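Local coordinates for OsmC family protein (Rhodothermus marinus, PDB 5CML) that hydrolyses carboxyl esters, probably through an alpha/beta-hydrolase serine mechanism, this chain being the esterase domain of a longer protein that also carries an OsmC domain, at residues A[48-51]-A[52-56]; A[138-141]-A[142-146]; A[177-181]-A[182-186]; A[225-228]-A[229-233]. All coordinates share one frame; numbering follows the deposited sequence.

Contact 1 (A[48-51]-A[52-56]); sequences TTIS and RALTT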
loop_
_atom_site.group_PDB
_atom_site.type_symbol
_atom_site.label_atom_id
_atom_site.label_comp_id
_atom_site.label_asym_id
_atom_site.label_seq_id
_atom_site.Cartn_x
_atom_site.Cartn_y
_atom_site.Cartn_z
ATOM N N THR A 48 11.056 1.432 -6.224
ATOM C CA THR A 48 11.536 2.589 -6.983
ATOM C C THR A 48 11.187 2.455 -8.471
ATOM O O THR A 48 10.917 3.449 -9.136
ATOM C CB THR A 48 13.049 2.822 -6.812
ATOM O OG1 THR A 48 13.779 1.662 -7.196
ATOM C CG2 THR A 48 13.391 3.176 -5.362
ATOM N N THR A 49 11.113 1.227 -8.976
ATOM C CA THR A 49 10.676 1.017 -10.346
ATOM C C THR A 49 9.195 1.360 -10.510
ATOM O O THR A 49 8.821 2.004 -11.498
ATOM C CB THR A 49 10.963 -0.431 -10.795
ATOM O OG1 THR A 49 12.373 -0.670 -10.745
ATOM C CG2 THR A 49 10.487 -0.694 -12.226
ATOM N N ILE A 50 8.350 0.964 -9.543
ATOM C CA ILE A 50 6.933 1.311 -9.614
ATOM C C ILE A 50 6.781 2.825 -9.532
ATOM O O ILE A 50 6.053 3.444 -10.318
ATOM C CB ILE A 50 6.130 0.668 -8.494
ATOM C CG1 ILE A 50 6.090 -0.851 -8.714
ATOM C CG2 ILE A 50 4.729 1.260 -8.423
ATOM C CD1 ILE A 50 5.580 -1.639 -7.502
ATOM N N SER A 51 7.467 3.414 -8.565
ATOM C CA SER A 51 7.366 4.838 -8.345
ATOM C C SER A 51 7.838 5.622 -9.569
ATOM O O SER A 51 7.212 6.598 -9.966
ATOM C CB SER A 51 8.161 5.231 -7.102
ATOM O OG SER A 51 7.753 6.498 -6.684
ATOM N N ARG A 52 8.917 5.166 -10.191
ATOM C CA ARG A 52 9.444 5.820 -11.379
ATOM C C ARG A 52 8.438 5.744 -12.545
ATOM O O ARG A 52 8.244 6.705 -13.270
ATOM C CB ARG A 52 10.781 5.202 -11.755
ATOM C CG ARG A 52 11.459 5.948 -12.791
ATOM C CD ARG A 52 12.908 5.566 -12.915
ATOM N NE ARG A 52 13.104 4.166 -13.254
ATOM C CZ ARG A 52 13.650 3.254 -12.452
ATOM N NH1 ARG A 52 14.090 3.577 -11.238
ATOM N NH2 ARG A 52 13.773 2.007 -12.871
ATOM N N ALA A 53 7.738 4.623 -12.692
ATOM C CA ALA A 53 6.733 4.548 -13.733
ATOM C C ALA A 53 5.640 5.587 -13.513
ATOM O O ALA A 53 5.138 6.182 -14.464
ATOM C CB ALA A 53 6.126 3.123 -13.791
ATOM N N LEU A 54 5.257 5.788 -12.253
ATOM C CA LEU A 54 4.226 6.764 -11.919
ATOM C C LEU A 54 4.721 8.199 -12.145
ATOM O O LEU A 54 4.006 9.015 -12.727
ATOM C CB LEU A 54 3.768 6.563 -10.474
ATOM C CG LEU A 54 3.064 5.220 -10.239
ATOM C CD1 LEU A 54 2.799 4.996 -8.767
ATOM C CD2 LEU A 54 1.764 5.149 -10.997
ATOM N N THR A 55 5.929 8.526 -11.706
ATOM C CA THR A 55 6.412 9.886 -11.939
ATOM C C THR A 55 6.566 10.211 -13.428
ATOM O O THR A 55 6.348 11.358 -13.840
ATOM C CB THR A 55 7.741 10.166 -11.198
ATOM O OG1 THR A 55 8.740 9.212 -11.558
ATOM C CG2 THR A 55 7.546 10.138 -9.697
ATOM N N THR A 56 6.877 9.202 -14.232
ATOM C CA THR A 56 6.974 9.365 -15.683
ATOM C C THR A 56 5.640 9.840 -16.267
ATOM O O THR A 56 5.605 10.583 -17.256
ATOM C CB THR A 56 7.392 8.031 -16.331
ATOM O OG1 THR A 56 8.759 7.751 -15.993
ATOM C CG2 THR A 56 7.238 8.056 -17.868
HETATM O O HOH W 1 14.094 -0.974 -12.826
#
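Ile50 and Leu54 stand one turn apart on helix 45-56. This helix is the crossover of the beta-alpha-beta unit formed with strands 30-36 and 59-65 in an alpha/beta-hydrolase fold. Four successive i to i+4 backbone bonds join the residues 48-51 to 52-55. The one from Arg52 N to Thr48 O is 2.8 Å long, and the one from Thr55 N to Ser51 O is the straightest of the four, at 165°.

The packed side is mostly apolar. CG2 of Ile50 meets CD1 of Leu54 at 4.2 Å. Leu54 CG also rests on the carbonyl oxygen of Ile50, at 3.5 Å. Around this pair, Leu54 and Ser51 touch Val61 of strand 59-65, while Ile50 reaches Phe38 and Ala237. Its buried hydroxyls are satisfied: Ser51 OG bonds to Asp21, and Thr49 OG1 to the carbonyl oxygen of Lys45.

The other side is looser and faces solvent at Arg52. With CG opposite the backbone N (chi1 -171°) and a bend at chi3, the guanidinium folds back along the helix toward Thr48 and Thr49. CA of Thr49 lies over one guanidinium face, toward its rim. No direct bond joins the two side chains: Thr49 OG1 and Arg52 NH2 are 3.7 Å apart. A water links them instead, lying in the guanidinium plane at its edge. It donates to Thr49 OG1 at 2.7 Å and accepts a weak bond from Arg52 NH2 at 3.0 Å.

Contact 2 (A[138-141]-A[142-146]); sequences AHVR and HLLRP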
loop_
_atom_site.group_PDB
_atom_site.type_symbol
_atom_site.label_atom_id
_atom_site.label_comp_id
_atom_site.label_asym_id
_atom_site.label_seq_id
_atom_site.Cartn_x
_atom_site.Cartn_y
_atom_site.Cartn_z
ATOM N N ALA A 138 -7.768 -14.308 8.511
ATOM C CA ALA A 138 -7.159 -15.623 8.474
ATOM C C ALA A 138 -5.893 -15.612 7.615
ATOM O O ALA A 138 -4.874 -16.214 7.973
ATOM C CB ALA A 138 -8.162 -16.666 7.970
ATOM N N HIS A 139 -5.934 -14.897 6.498
ATOM C CA HIS A 139 -4.789 -14.881 5.601
ATOM C C HIS A 139 -3.694 -13.940 6.125
ATOM O O HIS A 139 -2.517 -14.148 5.852
ATOM C CB HIS A 139 -5.245 -14.524 4.185
ATOM C CG HIS A 139 -5.932 -15.661 3.492
ATOM N ND1 HIS A 139 -7.299 -15.833 3.513
ATOM C CD2 HIS A 139 -5.433 -16.700 2.782
ATOM C CE1 HIS A 139 -7.611 -16.931 2.843
ATOM N NE2 HIS A 139 -6.498 -17.479 2.393
ATOM N N VAL A 140 -4.061 -12.941 6.913
ATOM C CA VAL A 140 -3.052 -12.164 7.620
ATOM C C VAL A 140 -2.395 -12.998 8.732
ATOM O O VAL A 140 -1.177 -12.947 8.896
ATOM C CB VAL A 140 -3.654 -10.861 8.211
ATOM C CG1 VAL A 140 -2.611 -10.094 9.023
ATOM C CG2 VAL A 140 -4.173 -9.983 7.081
ATOM N N ARG A 141 -3.185 -13.753 9.499
ATOM C CA ARG A 141 -2.623 -14.594 10.559
ATOM C C ARG A 141 -1.570 -15.567 10.055
ATOM O O ARG A 141 -0.623 -15.891 10.773
ATOM C CB ARG A 141 -3.725 -15.369 11.281
ATOM C CG ARG A 141 -4.491 -14.506 12.248
ATOM C CD ARG A 141 -5.331 -15.331 13.201
ATOM N NE ARG A 141 -6.413 -16.042 12.528
ATOM C CZ ARG A 141 -7.613 -15.521 12.286
ATOM N NH1 ARG A 141 -7.882 -14.249 12.625
ATOM N NH2 ARG A 141 -8.536 -16.260 11.689
ATOM N N HIS A 142 -1.731 -16.026 8.822
ATOM C CA HIS A 142 -0.745 -16.902 8.199
ATOM C C HIS A 142 0.654 -16.271 8.203
ATOM O O HIS A 142 1.667 -16.976 8.240
ATOM C CB HIS A 142 -1.180 -17.225 6.772
ATOM C CG HIS A 142 -0.288 -18.202 6.079
ATOM N ND1 HIS A 142 0.564 -17.841 5.056
ATOM C CD2 HIS A 142 -0.110 -19.529 6.266
ATOM C CE1 HIS A 142 1.230 -18.905 4.645
ATOM N NE2 HIS A 142 0.836 -19.944 5.360
ATOM N N LEU A 143 0.695 -14.943 8.172
ATOM C CA LEU A 143 1.941 -14.176 8.037
ATOM C C LEU A 143 2.568 -13.720 9.356
ATOM O O LEU A 143 3.717 -13.270 9.367
ATOM C CB LEU A 143 1.684 -12.926 7.196
ATOM C CG LEU A 143 0.952 -13.105 5.872
ATOM C CD1 LEU A 143 0.635 -11.740 5.264
ATOM C CD2 LEU A 143 1.749 -13.957 4.891
ATOM N N LEU A 144 1.816 -13.818 10.450
ATOM C CA LEU A 144 2.130 -13.100 11.692
ATOM C C LEU A 144 2.182 -14.003 12.896
ATOM O O LEU A 144 1.465 -14.996 12.948
ATOM C CB LEU A 144 1.071 -12.026 11.978
ATOM C CG LEU A 144 1.251 -10.631 11.386
ATOM C CD1 LEU A 144 1.442 -10.668 9.882
ATOM C CD2 LEU A 144 0.035 -9.798 11.736
ATOM N N ARG A 145 3.007 -13.631 13.876
ATOM C CA ARG A 145 2.977 -14.253 15.201
ATOM C C ARG A 145 3.261 -13.185 16.285
ATOM O O ARG A 145 3.928 -12.188 16.021
ATOM C CB ARG A 145 3.981 -15.421 15.283
ATOM C CG ARG A 145 5.180 -15.375 14.318
ATOM C CD ARG A 145 4.870 -15.958 12.913
ATOM N NE ARG A 145 6.062 -16.259 12.101
ATOM C CZ ARG A 145 6.008 -16.673 10.833
ATOM N NH1 ARG A 145 4.828 -16.823 10.237
ATOM N NH2 ARG A 145 7.122 -16.934 10.140
ATOM N N PRO A 146 2.722 -13.361 17.501
ATOM C CA PRO A 146 3.039 -12.367 18.540
ATOM C C PRO A 146 4.545 -12.224 18.794
ATOM O O PRO A 146 5.276 -13.218 18.823
ATOM C CB PRO A 146 2.322 -12.914 19.777
ATOM C CG PRO A 146 1.164 -13.681 19.218
ATOM C CD PRO A 146 1.675 -14.302 17.937
#
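A type I beta turn, Arg141 to Leu144, takes the chain from helix 137-141 into strand 144-146, with Val140 and Leu144 meeting across it. An i to i+4 bond runs from His142 N to Ala138 O, 3.3 Å long. Two i to i+3 bonds follow. Leu143 N donates to Val140 O at 2.8 Å, and Leu144 N closes the turn on Arg141 O at 3.2 Å. Both of these donors sit well above the plane of the carbonyl they use.

Val140 and Leu144 lie side by side and point the same way. CG1 of Val140, swung to the side opposite the backbone N (chi1 177°), meets Leu144 CD2 at 3.8 Å. The other methyl, Leu144 CD1, lies 3.6 Å from Val140 O. Replacing Leu144 with an alanine would probably leave Val140 CG1 without its neighbour and open a gap between the helix end and the strand. Leu143 takes a different path: its CB rests 3.3 Å from Val140 O, and its CG lies near His139 O.

Helix 110-118 backs the turn, since Leu110 touches Val140, Leu143 and Leu144. Helix 170-179 adds Leu173 and Leu176 against Val140. On the strand side, Arg145 pairs through its backbone with Val158 of strand 156-159, the middle strand of a small antiparallel sheet.

Contact 3 (A[177-181]-A[182-186]); sequences ERVNL and EDQVR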
loop_
_atom_site.group_PDB
_atom_site.type_symbol
_atom_site.label_atom_id
_atom_site.label_comp_id
_atom_site.label_asym_id
_atom_site.label_seq_id
_atom_site.Cartn_x
_atom_site.Cartn_y
_atom_site.Cartn_z
ATOM N N GLU A 177 -9.571 -6.512 11.856
ATOM C CA GLU A 177 -10.596 -7.495 12.123
ATOM C C GLU A 177 -11.888 -6.800 12.582
ATOM O O GLU A 177 -12.989 -7.164 12.156
ATOM C CB GLU A 177 -10.050 -8.483 13.144
ATOM C CG GLU A 177 -10.985 -9.533 13.595
ATOM C CD GLU A 177 -10.274 -10.606 14.420
ATOM O OE1 GLU A 177 -9.151 -11.026 14.034
ATOM O OE2 GLU A 177 -10.835 -11.013 15.467
ATOM N N ARG A 178 -11.757 -5.750 13.393
ATOM C CA ARG A 178 -12.947 -5.036 13.872
ATOM C C ARG A 178 -13.647 -4.256 12.741
ATOM O O ARG A 178 -14.867 -4.288 12.664
ATOM C CB ARG A 178 -12.584 -4.092 15.033
ATOM C CG ARG A 178 -13.771 -3.285 15.616
ATOM C CD ARG A 178 -14.966 -4.185 16.042
ATOM N NE ARG A 178 -14.584 -5.221 16.992
ATOM C CZ ARG A 178 -14.689 -5.140 18.319
ATOM N NH1 ARG A 178 -15.170 -4.044 18.906
ATOM N NH2 ARG A 178 -14.317 -6.186 19.070
ATOM N N VAL A 179 -12.905 -3.558 11.867
ATOM C CA VAL A 179 -13.579 -2.761 10.825
ATOM C C VAL A 179 -14.159 -3.643 9.728
ATOM O O VAL A 179 -15.160 -3.274 9.102
ATOM C CB VAL A 179 -12.652 -1.693 10.157
ATOM C CG1 VAL A 179 -12.116 -0.734 11.183
ATOM C CG2 VAL A 179 -11.518 -2.323 9.362
ATOM N N ASN A 180 -13.529 -4.807 9.545
ATOM C CA ASN A 180 -13.846 -5.815 8.517
ATOM C C ASN A 180 -13.500 -5.314 7.109
ATOM O O ASN A 180 -14.138 -4.419 6.527
ATOM C CB ASN A 180 -15.305 -6.268 8.572
ATOM C CG ASN A 180 -15.574 -7.438 7.627
ATOM O OD1 ASN A 180 -16.149 -7.264 6.553
ATOM N ND2 ASN A 180 -15.130 -8.631 8.018
ATOM N N LEU A 181 -12.441 -5.890 6.578
ATOM C CA LEU A 181 -11.922 -5.430 5.303
ATOM C C LEU A 181 -12.941 -5.585 4.164
ATOM O O LEU A 181 -13.106 -4.663 3.355
ATOM C CB LEU A 181 -10.625 -6.161 5.005
ATOM C CG LEU A 181 -9.882 -5.687 3.774
ATOM C CD1 LEU A 181 -9.607 -4.188 3.846
ATOM C CD2 LEU A 181 -8.601 -6.470 3.697
ATOM N N GLU A 182 -13.662 -6.699 4.121
ATOM C CA GLU A 182 -14.646 -6.884 3.060
ATOM C C GLU A 182 -15.767 -5.833 3.123
ATOM O O GLU A 182 -16.161 -5.310 2.079
ATOM C CB GLU A 182 -15.185 -8.315 3.098
ATOM C CG GLU A 182 -14.217 -9.262 2.370
ATOM C CD GLU A 182 -14.446 -10.739 2.672
ATOM O OE1 GLU A 182 -15.327 -11.343 2.033
ATOM O OE2 GLU A 182 -13.741 -11.301 3.543
ATOM N N ASP A 183 -16.218 -5.453 4.324
ATOM C CA ASP A 183 -17.231 -4.398 4.463
ATOM C C ASP A 183 -16.691 -3.069 3.956
ATOM O O ASP A 183 -17.384 -2.328 3.265
ATOM C CB ASP A 183 -17.689 -4.207 5.925
ATOM C CG ASP A 183 -18.665 -5.273 6.403
ATOM O OD1 ASP A 183 -19.160 -6.053 5.558
ATOM O OD2 ASP A 183 -18.955 -5.304 7.641
ATOM N N GLN A 184 -15.456 -2.764 4.321
ATOM C CA GLN A 184 -14.837 -1.517 3.896
ATOM C C GLN A 184 -14.725 -1.447 2.373
ATOM O O GLN A 184 -15.005 -0.410 1.760
ATOM C CB GLN A 184 -13.457 -1.358 4.552
ATOM C CG GLN A 184 -13.520 -1.066 6.052
ATOM C CD GLN A 184 -14.119 0.303 6.349
ATOM O OE1 GLN A 184 -13.440 1.324 6.259
ATOM N NE2 GLN A 184 -15.380 0.329 6.680
ATOM N N VAL A 185 -14.354 -2.561 1.761
ATOM C CA VAL A 185 -14.168 -2.591 0.328
ATOM C C VAL A 185 -15.527 -2.429 -0.357
ATOM O O VAL A 185 -15.655 -1.731 -1.362
ATOM C CB VAL A 185 -13.473 -3.887 -0.100
ATOM C CG1 VAL A 185 -13.496 -4.053 -1.607
ATOM C CG2 VAL A 185 -12.031 -3.892 0.390
ATOM N N ARG A 186 -16.551 -3.092 0.181
ATOM C CA ARG A 186 -17.877 -3.012 -0.406
ATOM C C ARG A 186 -18.453 -1.579 -0.363
ATOM O O ARG A 186 -19.165 -1.170 -1.289
ATOM C CB ARG A 186 -18.809 -3.991 0.310
ATOM C CG ARG A 186 -20.193 -4.091 -0.308
ATOM C CD ARG A 186 -21.073 -5.089 0.440
ATOM N NE ARG A 186 -21.286 -4.694 1.834
ATOM C CZ ARG A 186 -20.768 -5.308 2.900
ATOM N NH1 ARG A 186 -19.998 -6.394 2.780
ATOM N NH2 ARG A 186 -21.040 -4.837 4.109
HETATM O O HOH W 2 -18.276 -3.188 9.248
#
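Asn180 has its CG anti to the backbone N (chi1 -173°), and Asp183 has its CG anti to the carbonyl carbon (chi1 -77°). These two settings bring the amide and the carboxylate together at an oblique crossing, their planes 61° apart. OD1 of Asn180 accepts from Asp183 N at 2.9 Å, with the donor somewhat tilted from the amide carbonyl plane. The same OD1 lies 3.2 Å from Asp183 CG. It therefore sits close to a carboxylate while it holds the backbone N-H.

Asn180 is the N-cap of helix 181-187. It is also the residue at which the chain leaves helix 170-179, and it does so with positive phi. One residue thus marks the break between two helices. Its main-chain oxygen begins the next series of i to i+4 bonds, accepting from Gln184 N at 3.1 Å. Leu181 O then accepts from Val185 N at 2.9 Å.

A water spans the junction, donating to Val179 O and, at 2.7 Å, to Asp183 OD2. The other carboxylate oxygen belongs to Arg186. Both NH1 and NH2 of Arg186 donate to Asp183 OD1 in an end-on salt bridge, the NH2 bond being 2.7 Å long. NH2 comes from above the carboxylate plane, NH1 from the anti side.

The buried side is apolar. Leu181 and Val185 both rest on Leu116 of helix 110-118, and Val185 also touches Leu211 of helix 206-214. Between themselves, Leu181 CD1 and Val185 CG2 are 4.2 Å apart.

Contact 4 (A[225-228]-A[229-233]); sequences DQAD and HLLSN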
loop_
_atom_site.group_PDB
_atom_site.type_symbol
_atom_site.label_atom_id
_atom_site.label_comp_id
_atom_site.label_asym_id
_atom_site.label_seq_id
_atom_site.Cartn_x
_atom_site.Cartn_y
_atom_site.Cartn_z
ATOM N N ASP A 225 0.987 -12.931 -13.532
ATOM C CA ASP A 225 1.551 -14.141 -14.171
ATOM C C ASP A 225 2.498 -14.936 -13.247
ATOM O O ASP A 225 2.021 -15.656 -12.360
ATOM C CB ASP A 225 2.244 -13.734 -15.475
ATOM C CG ASP A 225 2.614 -14.913 -16.339
ATOM O OD1 ASP A 225 2.178 -16.059 -16.037
ATOM O OD2 ASP A 225 3.321 -14.676 -17.348
ATOM N N GLN A 226 3.811 -14.809 -13.425
ATOM C CA GLN A 226 4.786 -15.613 -12.666
ATOM C C GLN A 226 5.537 -14.812 -11.593
ATOM O O GLN A 226 6.550 -15.255 -11.063
ATOM C CB GLN A 226 5.819 -16.236 -13.616
ATOM C CG GLN A 226 5.261 -17.176 -14.675
ATOM C CD GLN A 226 4.635 -18.428 -14.092
ATOM O OE1 GLN A 226 3.489 -18.757 -14.390
ATOM N NE2 GLN A 226 5.390 -19.142 -13.267
ATOM N N ALA A 227 5.059 -13.620 -11.290
ATOM C CA ALA A 227 5.717 -12.778 -10.304
ATOM C C ALA A 227 5.635 -13.381 -8.902
ATOM O O ALA A 227 4.718 -14.161 -8.582
ATOM C CB ALA A 227 5.101 -11.399 -10.308
ATOM N N ASP A 228 6.607 -13.029 -8.065
ATOM C CA ASP A 228 6.516 -13.392 -6.666
ATOM C C ASP A 228 5.942 -12.232 -5.856
ATOM O O ASP A 228 5.674 -11.153 -6.380
ATOM C CB ASP A 228 7.871 -13.853 -6.125
ATOM C CG ASP A 228 8.967 -12.817 -6.246
ATOM O OD1 ASP A 228 8.696 -11.667 -6.600
ATOM O OD2 ASP A 228 10.135 -13.185 -5.990
ATOM N N HIS A 229 5.656 -12.513 -4.600
ATOM C CA HIS A 229 4.971 -11.567 -3.725
ATOM C C HIS A 229 5.684 -10.219 -3.623
ATOM O O HIS A 229 5.044 -9.163 -3.555
ATOM C CB HIS A 229 4.825 -12.205 -2.345
ATOM C CG HIS A 229 3.995 -11.406 -1.392
ATOM N ND1 HIS A 229 2.652 -11.184 -1.585
ATOM C CD2 HIS A 229 4.327 -10.754 -0.250
ATOM C CE1 HIS A 229 2.188 -10.430 -0.601
ATOM N NE2 HIS A 229 3.182 -10.165 0.231
ATOM N N LEU A 230 7.008 -10.255 -3.618
ATOM C CA LEU A 230 7.814 -9.044 -3.454
ATOM C C LEU A 230 8.328 -8.437 -4.780
ATOM O O LEU A 230 9.130 -7.506 -4.769
ATOM C CB LEU A 230 8.983 -9.363 -2.527
ATOM C CG LEU A 230 8.578 -9.804 -1.122
ATOM C CD1 LEU A 230 9.806 -10.143 -0.295
ATOM C CD2 LEU A 230 7.728 -8.750 -0.429
ATOM N N LEU A 231 7.834 -8.946 -5.906
ATOM C CA LEU A 231 8.187 -8.439 -7.242
ATOM C C LEU A 231 9.696 -8.330 -7.447
ATOM O O LEU A 231 10.226 -7.270 -7.793
ATOM C CB LEU A 231 7.521 -7.091 -7.493
ATOM C CG LEU A 231 5.989 -7.090 -7.407
ATOM C CD1 LEU A 231 5.457 -5.688 -7.693
ATOM C CD2 LEU A 231 5.366 -8.078 -8.362
ATOM N N SER A 232 10.374 -9.457 -7.282
ATOM C CA SER A 232 11.822 -9.498 -7.414
ATOM C C SER A 232 12.295 -9.363 -8.868
ATOM O O SER A 232 13.474 -9.100 -9.107
ATOM C CB SER A 232 12.370 -10.793 -6.807
ATOM O OG SER A 232 12.001 -11.910 -7.576
ATOM N N ASN A 233 11.383 -9.543 -9.821
ATOM C CA ASN A 233 11.655 -9.264 -11.236
ATOM C C ASN A 233 11.226 -7.830 -11.553
ATOM O O ASN A 233 10.041 -7.518 -11.524
ATOM C CB ASN A 233 10.915 -10.261 -12.127
ATOM C CG ASN A 233 11.207 -10.073 -13.604
ATOM O OD1 ASN A 233 11.805 -9.076 -14.015
ATOM N ND2 ASN A 233 10.769 -11.037 -14.415
HETATM O O HOH W 3 8.543 -10.829 -9.648
#
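Asp228 grips Ser232 with both carboxylate oxygens. OD1 accepts from Ser232 N on its syn lone pair at 2.9 Å, and the bond is nearly straight at 170°. OD2 accepts from Ser232 OG at 2.8 Å, somewhat out of the carboxylate plane. A chi1 of 59° sets CG between the backbone N and the carbonyl carbon, which turns the carboxylate over the loop that follows. A water donates to OD1 and accepts from Asn233 N. With an alanine at Asp228, Ser232 N and OG would probably lose both acceptors and the loop would be free to shift.

Asp228 also opens a type I beta turn that ends at Leu231, closed by Leu231 N on Asp228 O at 3.1 Å. It carries His229, probably the histidine of a Ser-His-Asp triad as in other alpha/beta-hydrolases. His229 ND1 bonds to Asp200 and NE2 to Ser109, the serine of a GxSxG sequence and probably the nucleophile on its elbow.

Further out, Leu231 CD2 packs on Ala227 CB at 3.9 Å. Both residues touch Asp236 of helix 234-252, and Leu231 also meets Ala46 and Ile50 of helix 45-56. Asn233 is the N-cap of helix 234-252, its OD1 accepting from Asp235 N.

The four contacts form two neighbouring pairs. Contacts 1 and 4 meet through Ile50 CD1 and Leu231 CD1, 4.1 Å apart, so helix 45-56 backs the loop with the likely catalytic histidine. Contacts 2 and 3 share the other flank: both pack on helix 110-118, and Arg141 and Glu177 form a weak, long ion pair. Contact 1 lies on the opposite side of the chain's centre from both. It is the most buried, a regular helix with an apolar inner face. The other three are partly buried and lie where a helix ends or a loop turns. Contact 2 rests on backbone bonds and a valine-leucine contact, contact 3 on a cap and a salt bridge, and contact 4 on a carboxylate.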